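Local structure of globin (Bacillus anthracis, 5V3T) at the interface of chains A and B. The protein binds haem as a group II truncated haemoglobin and probably serves in oxygen binding or transport. Coordinates in Å, arbitrary orientation; residue numbers count along the deposited sequence, not the author numbering. Chains: chain A/B, Globin.

The interface of chains A and B. Residues chain A 74, 78-79, 124; chain B 53, 56, 65, 70-73.
A:Leu78 pushes its two methyl branches into chain B between B:Pro71 and B:Gln56, at a contact of two copies of this group II truncated haemoglobin, a shortened, all-helical globin. The interface is not an exact two-fold, and the structure alone does not show whether it forms in solution. Among the apolar contacts, CD2 of A:Leu78 presses on CG of the B:Pro71 ring at 3.4 Å, a tight fit. The other branch, CD1, packs on CG of B:Gln56 at 3.6 Å and over the flat face of its amide, and the two side chains cross at about a right angle. The tip of the B:Phe53 ring, CZ, reaches CB of A:Leu78; within chain B, B:Leu73 CD1 lies over one face of that ring, toward the rim. B:Pro71 also meets CB of A:Asn124 through its CD.

The amide of B:Gln56 is gripped at its far end by B:Thr65: OE1 accepts the backbone N of B:Thr65 at 2.9 Å, in the carbonyl plane on a lone pair, while NE2 donates to the hydroxyl OG1. These bonds fix the rotation of the amide beside A:Leu78.

Direct hydrogen bonds also cross the contact. In A:Arg74, CG is anti to the backbone N (chi1 175°) and the chain runs straight to NE, which carries NH1 to the B:His70 imidazole, where it donates to ND1 at 3.2 Å. The guanidinium and ring planes stand 71° apart, and the bond is tilted modestly from both and bent, with 142° at the hydrogen. The backbone N of B:Met72 donates to the backbone carbonyl O of A:Asn124 at 3.1 Å.

Water 1 links the carbonyl O of A:Leu78, at 2.7 Å, to the backbone N of B:Leu73, at 3.1 Å.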
# COMPACT_ATOMS: atom_id res chain seq x y z
N ARG A 74 -0.41 -4.06 -6.84
CA ARG A 74 0.68 -4.77 -6.17
C ARG A 74 1.74 -3.79 -5.71
O ARG A 74 2.27 -3.92 -4.61
CB ARG A 74 1.34 -5.81 -7.08
CG ARG A 74 2.56 -6.44 -6.40
CD ARG A 74 3.26 -7.52 -7.20
NE ARG A 74 4.45 -8.00 -6.50
CZ ARG A 74 4.45 -8.76 -5.40
NH1 ARG A 74 5.61 -9.13 -4.85
NH2 ARG A 74 3.31 -9.15 -4.84
N LEU A 78 3.05 -2.85 -1.64
CA LEU A 78 4.41 -3.28 -1.30
C LEU A 78 4.85 -2.98 0.15
O LEU A 78 5.51 -3.84 0.76
CB LEU A 78 5.43 -2.62 -2.25
CG LEU A 78 5.55 -3.08 -3.70
CD1 LEU A 78 6.69 -2.33 -4.38
CD2 LEU A 78 5.75 -4.57 -3.84
N PRO A 79 4.51 -1.80 0.72
CA PRO A 79 5.04 -1.56 2.06
C PRO A 79 4.28 -2.30 3.16
O PRO A 79 4.76 -2.34 4.29
CB PRO A 79 4.87 -0.05 2.27
CG PRO A 79 4.51 0.51 0.91
CD PRO A 79 3.83 -0.60 0.20
N ASN A 124 2.96 -10.42 -0.31
CA ASN A 124 4.32 -9.94 -0.44
C ASN A 124 5.24 -10.39 0.71
O ASN A 124 6.35 -9.92 0.82
CB ASN A 124 4.32 -8.41 -0.58
CG ASN A 124 3.61 -7.71 0.57
OD1 ASN A 124 3.67 -8.13 1.73
ND2 ASN A 124 2.96 -6.60 0.25
N PHE B 53 13.39 0.64 -4.16
CA PHE B 53 12.11 0.41 -3.50
C PHE B 53 11.14 1.55 -3.77
O PHE B 53 10.02 1.31 -4.19
CB PHE B 53 12.26 0.23 -1.98
CG PHE B 53 10.97 -0.20 -1.33
CD1 PHE B 53 10.59 -1.53 -1.37
CD2 PHE B 53 10.08 0.73 -0.82
CE1 PHE B 53 9.35 -1.95 -0.83
CE2 PHE B 53 8.84 0.33 -0.28
CZ PHE B 53 8.48 -1.01 -0.29
N GLN B 56 9.84 1.56 -7.43
CA GLN B 56 8.81 0.56 -7.71
C GLN B 56 7.53 0.89 -6.97
O GLN B 56 6.44 0.75 -7.52
CB GLN B 56 9.29 -0.83 -7.30
CG GLN B 56 8.25 -1.92 -7.56
CD GLN B 56 8.82 -3.31 -7.37
OE1 GLN B 56 9.99 -3.46 -7.05
NE2 GLN B 56 8.00 -4.33 -7.58
N THR B 65 11.82 -5.64 -6.41
CA THR B 65 11.46 -7.05 -6.31
C THR B 65 12.24 -7.91 -7.31
O THR B 65 12.54 -9.07 -7.04
CB THR B 65 9.94 -7.26 -6.48
OG1 THR B 65 9.50 -6.76 -7.75
CG2 THR B 65 9.19 -6.54 -5.36
N HIS B 70 10.40 -10.87 -2.78
CA HIS B 70 9.28 -10.23 -2.08
C HIS B 70 9.81 -9.17 -1.11
O HIS B 70 10.86 -9.35 -0.50
CB HIS B 70 8.43 -11.26 -1.33
CG HIS B 70 7.61 -12.12 -2.23
ND1 HIS B 70 6.64 -11.60 -3.06
CD2 HIS B 70 7.61 -13.46 -2.43
CE1 HIS B 70 6.08 -12.59 -3.74
NE2 HIS B 70 6.64 -13.72 -3.38
N PRO B 71 9.09 -8.05 -1.02
CA PRO B 71 9.42 -6.90 -0.16
C PRO B 71 9.51 -7.27 1.30
O PRO B 71 10.50 -6.92 1.95
CB PRO B 71 8.23 -5.96 -0.37
CG PRO B 71 7.65 -6.37 -1.63
CD PRO B 71 7.85 -7.82 -1.78
N MET B 72 8.48 -7.96 1.80
CA MET B 72 8.36 -8.35 3.21
C MET B 72 8.99 -7.28 4.12
O MET B 72 9.86 -7.56 4.96
CB MET B 72 8.98 -9.74 3.45
CG MET B 72 10.50 -9.86 3.28
SD MET B 72 11.02 -11.56 3.49
CE MET B 72 10.59 -12.25 1.89
N LEU B 73 8.54 -6.05 3.93
CA LEU B 73 9.26 -4.90 4.44
C LEU B 73 9.41 -4.88 5.97
O LEU B 73 10.50 -4.66 6.49
CB LEU B 73 8.56 -3.62 3.96
CG LEU B 73 9.44 -2.37 4.05
CD1 LEU B 73 10.68 -2.51 3.15
CD2 LEU B 73 8.65 -1.12 3.69
O HOH W 1 5.78 -5.86 2.57